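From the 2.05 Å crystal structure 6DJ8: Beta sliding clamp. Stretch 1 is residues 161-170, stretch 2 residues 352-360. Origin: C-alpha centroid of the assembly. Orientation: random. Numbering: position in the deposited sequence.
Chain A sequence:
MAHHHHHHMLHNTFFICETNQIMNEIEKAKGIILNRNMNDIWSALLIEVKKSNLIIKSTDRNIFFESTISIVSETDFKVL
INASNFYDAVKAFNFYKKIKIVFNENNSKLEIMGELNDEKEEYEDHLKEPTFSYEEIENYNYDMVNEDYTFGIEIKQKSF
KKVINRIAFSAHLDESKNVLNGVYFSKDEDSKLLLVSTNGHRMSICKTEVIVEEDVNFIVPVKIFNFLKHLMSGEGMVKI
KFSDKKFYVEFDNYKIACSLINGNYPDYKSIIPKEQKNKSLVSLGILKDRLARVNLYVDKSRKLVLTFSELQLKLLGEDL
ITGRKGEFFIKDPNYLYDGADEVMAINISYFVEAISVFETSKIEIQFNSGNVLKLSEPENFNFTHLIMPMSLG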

ATOM      1  N   LYS A 161      18.925 -16.074 -10.796  1.00 39.18           N
ATOM      2  CA  LYS A 161      18.169 -15.107 -10.000  1.00 38.19           C
ATOM      3  C   LYS A 161      19.102 -14.147  -9.274  1.00 39.04           C
ATOM      4  O   LYS A 161      18.855 -12.934  -9.234  1.00 37.20           O
ATOM      5  CB  LYS A 161      17.301 -15.821  -8.959  1.00 43.46           C
ATOM      6  CG  LYS A 161      16.020 -16.405  -9.474  1.00 55.17           C
ATOM      7  CD  LYS A 161      15.146 -16.893  -8.325  1.00 58.42           C
ATOM      8  CE  LYS A 161      14.938 -15.787  -7.308  1.00 61.62           C
ATOM      9  NZ  LYS A 161      13.548 -15.795  -6.784  1.00 64.52           N
ATOM     10  N   LYS A 162      20.174 -14.674  -8.679  1.00 39.01           N
ATOM     11  CA  LYS A 162      21.117 -13.798  -7.982  1.00 42.34           C
ATOM     12  C   LYS A 162      21.743 -12.799  -8.948  1.00 40.53           C
ATOM     13  O   LYS A 162      21.829 -11.601  -8.653  1.00 38.44           O
ATOM     14  CB  LYS A 162      22.195 -14.633  -7.290  1.00 46.10           C
ATOM     15  CG  LYS A 162      23.134 -13.829  -6.396  1.00 50.28           C
ATOM     16  CD  LYS A 162      23.874 -14.755  -5.435  1.00 49.23           C
ATOM     17  CE  LYS A 162      25.084 -14.082  -4.802  1.00 62.10           C
ATOM     18  NZ  LYS A 162      25.583 -14.891  -3.648  1.00 70.18           N
ATOM     19  N   VAL A 163      22.149 -13.269 -10.126  1.00 33.99           N
ATOM     20  CA  VAL A 163      22.740 -12.370 -11.114  1.00 35.11           C
ATOM     21  C   VAL A 163      21.743 -11.297 -11.535  1.00 34.66           C
ATOM     22  O   VAL A 163      22.088 -10.112 -11.645  1.00 38.47           O
ATOM     23  CB  VAL A 163      23.264 -13.176 -12.316  1.00 41.31           C
ATOM     24  CG1 VAL A 163      23.655 -12.244 -13.442  1.00 36.71           C
ATOM     25  CG2 VAL A 163      24.479 -13.991 -11.890  1.00 41.33           C
ATOM     26  N   ILE A 164      20.497 -11.693 -11.792  1.00 35.26           N
ATOM     27  CA  ILE A 164      19.472 -10.721 -12.168  1.00 36.03           C
ATOM     28  C   ILE A 164      19.313  -9.687 -11.064  1.00 34.83           C
ATOM     29  O   ILE A 164      19.261  -8.476 -11.318  1.00 36.04           O
ATOM     30  CB  ILE A 164      18.139 -11.444 -12.448  1.00 37.47           C
ATOM     31  CG1 ILE A 164      18.191 -12.182 -13.786  1.00 39.16           C
ATOM     32  CG2 ILE A 164      16.960 -10.459 -12.378  1.00 35.22           C
ATOM     33  CD1 ILE A 164      16.974 -13.083 -14.027  1.00 36.80           C
ATOM     34  N   ASN A 165      19.231 -10.160  -9.816  1.00 35.38           N
ATOM     35  CA  ASN A 165      19.084  -9.258  -8.677  1.00 36.42           C
ATOM     36  C   ASN A 165      20.243  -8.267  -8.600  1.00 38.20           C
ATOM     37  O   ASN A 165      20.048  -7.110  -8.211  1.00 39.49           O
ATOM     38  CB  ASN A 165      18.961 -10.078  -7.379  1.00 34.59           C
ATOM     39  CG  ASN A 165      18.483  -9.234  -6.193  1.00 48.14           C
ATOM     40  OD1 ASN A 165      17.517  -8.492  -6.307  1.00 42.84           O
ATOM     41  ND2 ASN A 165      19.162  -9.352  -5.054  1.00 40.59           N
ATOM     42  N   ARG A 166      21.441  -8.670  -9.019  1.00 34.90           N
ATOM     43  CA  ARG A 166      22.584  -7.767  -8.958  1.00 33.58           C
ATOM     44  C   ARG A 166      22.721  -6.890 -10.194  1.00 34.84           C
ATOM     45  O   ARG A 166      23.432  -5.881 -10.141  1.00 35.82           O
ATOM     46  CB  ARG A 166      23.871  -8.578  -8.751  1.00 36.93           C
ATOM     47  CG  ARG A 166      24.060  -8.890  -7.274  1.00 42.00           C
ATOM     48  CD  ARG A 166      24.777 -10.187  -6.951  1.00 42.22           C
ATOM     49  NE  ARG A 166      24.648 -10.431  -5.519  1.00 49.34           N
ATOM     50  CZ  ARG A 166      25.655 -10.521  -4.659  1.00 51.81           C
ATOM     51  NH1 ARG A 166      26.913 -10.460  -5.067  1.00 50.90           N
ATOM     52  NH2 ARG A 166      25.392 -10.715  -3.377  1.00 57.91           N
ATOM     53  N   ILE A 167      22.039  -7.217 -11.293  1.00 34.51           N
ATOM     54  CA  ILE A 167      22.235  -6.532 -12.564  1.00 28.66           C
ATOM     55  C   ILE A 167      21.045  -5.641 -12.929  1.00 37.19           C
ATOM     56  O   ILE A 167      21.232  -4.493 -13.349  1.00 33.32           O
ATOM     57  CB  ILE A 167      22.518  -7.558 -13.681  1.00 36.32           C
ATOM     58  CG1 ILE A 167      23.957  -8.070 -13.581  1.00 36.91           C
ATOM     59  CG2 ILE A 167      22.301  -6.931 -15.038  1.00 40.38           C
ATOM     60  CD1 ILE A 167      24.983  -7.100 -14.140  1.00 38.53           C
ATOM     61  N   ALA A 168      19.809  -6.130 -12.739  1.00 31.39           N
ATOM     62  CA  ALA A 168      18.650  -5.459 -13.333  1.00 34.33           C
ATOM     63  C   ALA A 168      18.510  -4.012 -12.859  1.00 36.96           C
ATOM     64  O   ALA A 168      18.255  -3.108 -13.668  1.00 34.98           O
ATOM     65  CB  ALA A 168      17.371  -6.245 -13.021  1.00 34.36           C
ATOM     66  N   PHE A 169      18.669  -3.766 -11.553  1.00 33.19           N
ATOM     67  CA  PHE A 169      18.379  -2.432 -11.026  1.00 33.95           C
ATOM     68  C   PHE A 169      19.289  -1.352 -11.595  1.00 36.72           C
ATOM     69  O   PHE A 169      18.906  -0.177 -11.598  1.00 33.13           O
ATOM     70  CB  PHE A 169      18.468  -2.443  -9.489  1.00 37.69           C
ATOM     71  CG  PHE A 169      19.888  -2.452  -8.957  1.00 35.19           C
ATOM     72  CD1 PHE A 169      20.546  -3.649  -8.719  1.00 29.22           C
ATOM     73  CD2 PHE A 169      20.553  -1.253  -8.686  1.00 30.43           C
ATOM     74  CE1 PHE A 169      21.875  -3.659  -8.216  1.00 34.66           C
ATOM     75  CE2 PHE A 169      21.845  -1.246  -8.169  1.00 34.48           C
ATOM     76  CZ  PHE A 169      22.516  -2.456  -7.951  1.00 32.44           C
ATOM     77  N   SER A 170      20.482  -1.710 -12.088  1.00 30.68           N
ATOM     78  CA  SER A 170      21.409  -0.705 -12.598  1.00 32.50           C
ATOM     79  C   SER A 170      21.106  -0.235 -14.014  1.00 34.22           C
ATOM     80  O   SER A 170      21.645   0.801 -14.434  1.00 34.91           O
ATOM     81  CB  SER A 170      22.842  -1.250 -12.604  1.00 38.25           C
ATOM     82  OG  SER A 170      23.395  -1.256 -11.314  1.00 43.18           O
TER
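Stretch 2, residues 352-360: VEAISVFET

Stretch 2 is helical at Val-352 to Ile-355, and a type I turn runs from Ile-355 to Phe-358. Ser-356, with chi1 in p, folds its OG back onto Glu-353 O (2.8 Å). The two stretches run in opposite senses: Phe-169 lies by Glu-353, Arg-166 by Val-357, and Lys-162 by Glu-359.

Val-357 points toward stretch 1 at the centre of the contact. Its compact, branched side chain, chi1 m, puts CG1 3.5 Å from Asn-165 O and 3.9 Å from Phe-169 CE1, while CG2 lies 4.0 Å from Arg-166 CG. The p rotamer of Phe-169 brings ring atom CZ to 3.8 Å from Ala-354 CA and 4.3 Å from Ala-354 CB, an apolar contact that suits a small alanine; Glu-353 O lies over one ring face.

Charge closes the far end. Lys-162 starts sideways, but its all-trans chain reaches Glu-359, and NZ donates to OE2 in a 2.6 Å salt bridge. Arg-166 NH2 is 3.9 Å from Glu-359 OE2, a long salt bridge; the oxygen lies well out of the guanidinium plane, so the attraction there is purely electrostatic. One water accepts from Asn-165 ND2 and Arg-166 NE and donates to Val-357 O; another joins Phe-169 O to Glu-353 OE1.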

ATOM      1  N   VAL A 352      21.766   3.272  -1.558  1.00 31.19           N
ATOM      2  CA  VAL A 352      20.845   2.367  -0.869  1.00 34.91           C
ATOM      3  C   VAL A 352      20.439   1.222  -1.786  1.00 35.54           C
ATOM      4  O   VAL A 352      20.417   0.057  -1.372  1.00 33.30           O
ATOM      5  CB  VAL A 352      19.602   3.138  -0.370  1.00 36.14           C
ATOM      6  CG1 VAL A 352      18.518   2.171   0.096  1.00 36.75           C
ATOM      7  CG2 VAL A 352      19.980   4.129   0.750  1.00 35.54           C
ATOM      8  N   GLU A 353      20.074   1.538  -3.038  1.00 29.28           N
ATOM      9  CA  GLU A 353      19.691   0.474  -3.961  1.00 37.51           C
ATOM     10  C   GLU A 353      20.811  -0.536  -4.117  1.00 36.10           C
ATOM     11  O   GLU A 353      20.568  -1.745  -4.150  1.00 36.73           O
ATOM     12  CB  GLU A 353      19.335   1.037  -5.334  1.00 37.99           C
ATOM     13  CG  GLU A 353      17.917   0.912  -5.710  1.00 45.59           C
ATOM     14  CD  GLU A 353      17.724   1.017  -7.213  1.00 50.93           C
ATOM     15  OE1 GLU A 353      16.909   0.218  -7.757  1.00 44.44           O
ATOM     16  OE2 GLU A 353      18.393   1.888  -7.833  1.00 37.88           O
ATOM     17  N   ALA A 354      22.049  -0.053  -4.248  1.00 31.87           N
ATOM     18  CA  ALA A 354      23.152  -0.975  -4.477  1.00 36.21           C
ATOM     19  C   ALA A 354      23.382  -1.849  -3.250  1.00 38.37           C
ATOM     20  O   ALA A 354      23.419  -3.080  -3.347  1.00 37.54           O
ATOM     21  CB  ALA A 354      24.417  -0.196  -4.858  1.00 28.11           C
ATOM     22  N   ILE A 355      23.473  -1.244  -2.064  1.00 39.36           N
ATOM     23  CA  ILE A 355      23.823  -2.087  -0.931  1.00 38.46           C
ATOM     24  C   ILE A 355      22.693  -3.049  -0.576  1.00 39.28           C
ATOM     25  O   ILE A 355      22.946  -4.078   0.058  1.00 42.55           O
ATOM     26  CB  ILE A 355      24.229  -1.244   0.290  1.00 41.79           C
ATOM     27  CG1 ILE A 355      23.004  -0.589   0.915  1.00 41.68           C
ATOM     28  CG2 ILE A 355      25.284  -0.220  -0.095  1.00 38.07           C
ATOM     29  CD1 ILE A 355      23.364   0.203   2.145  1.00 52.57           C
ATOM     30  N   SER A 356      21.462  -2.777  -1.021  1.00 37.32           N
ATOM     31  CA  SER A 356      20.363  -3.678  -0.702  1.00 38.35           C
ATOM     32  C   SER A 356      20.490  -5.036  -1.387  1.00 40.86           C
ATOM     33  O   SER A 356      19.785  -5.970  -1.003  1.00 37.29           O
ATOM     34  CB  SER A 356      19.021  -3.036  -1.079  1.00 40.61           C
ATOM     35  OG  SER A 356      18.780  -3.170  -2.480  1.00 50.22           O
ATOM     36  N   VAL A 357      21.371  -5.195  -2.377  1.00 40.73           N
ATOM     37  CA  VAL A 357      21.533  -6.510  -2.981  1.00 42.10           C
ATOM     38  C   VAL A 357      22.677  -7.299  -2.373  1.00 47.75           C
ATOM     39  O   VAL A 357      22.844  -8.479  -2.712  1.00 48.54           O
ATOM     40  CB  VAL A 357      21.682  -6.408  -4.515  1.00 44.68           C
ATOM     41  CG1 VAL A 357      20.543  -5.563  -5.091  1.00 42.73           C
ATOM     42  CG2 VAL A 357      23.045  -5.836  -4.911  1.00 39.76           C
ATOM     43  N   PHE A 358      23.432  -6.714  -1.441  1.00 42.71           N
ATOM     44  CA  PHE A 358      24.570  -7.405  -0.839  1.00 46.82           C
ATOM     45  C   PHE A 358      24.095  -8.409   0.202  1.00 49.09           C
ATOM     46  O   PHE A 358      23.086  -8.192   0.873  1.00 47.26           O
ATOM     47  CB  PHE A 358      25.536  -6.393  -0.210  1.00 44.74           C
ATOM     48  CG  PHE A 358      26.430  -5.728  -1.207  1.00 47.24           C
ATOM     49  CD1 PHE A 358      25.900  -4.924  -2.198  1.00 45.43           C
ATOM     50  CD2 PHE A 358      27.804  -5.884  -1.141  1.00 50.73           C
ATOM     51  CE1 PHE A 358      26.717  -4.319  -3.124  1.00 43.94           C
ATOM     52  CE2 PHE A 358      28.628  -5.271  -2.066  1.00 49.86           C
ATOM     53  CZ  PHE A 358      28.082  -4.490  -3.060  1.00 43.61           C
ATOM     54  N   GLU A 359      24.793  -9.543   0.297  1.00 50.00           N
ATOM     55  CA  GLU A 359      24.432 -10.562   1.273  1.00 56.36           C
ATOM     56  C   GLU A 359      25.509 -10.843   2.310  1.00 54.29           C
ATOM     57  O   GLU A 359      25.300 -11.709   3.163  1.00 57.12           O
ATOM     58  CB  GLU A 359      24.082 -11.881   0.566  1.00 58.77           C
ATOM     59  CG  GLU A 359      23.777 -11.723  -0.906  1.00 63.59           C
ATOM     60  CD  GLU A 359      23.251 -12.991  -1.552  1.00 66.90           C
ATOM     61  OE1 GLU A 359      22.045 -13.029  -1.875  1.00 69.20           O
ATOM     62  OE2 GLU A 359      24.039 -13.943  -1.740  1.00 75.97           O
ATOM     63  N   THR A 360      26.636 -10.141   2.282  1.00 53.51           N
ATOM     64  CA  THR A 360      27.685 -10.378   3.260  1.00 51.89           C
ATOM     65  C   THR A 360      27.461  -9.533   4.510  1.00 59.26           C
ATOM     66  O   THR A 360      26.693  -8.574   4.511  1.00 58.38           O
ATOM     67  CB  THR A 360      29.055 -10.072   2.663  1.00 54.57           C
ATOM     68  OG1 THR A 360      28.978  -8.852   1.915  1.00 53.95           O
ATOM     69  CG2 THR A 360      29.474 -11.191   1.733  1.00 58.97           C
TER
HETATM   70  O   HOH W   1      21.844 -10.645  -4.348  1.00 47.67           O
HETATM   71  O   HOH W   2      16.736   0.599 -10.491  1.00 39.88           O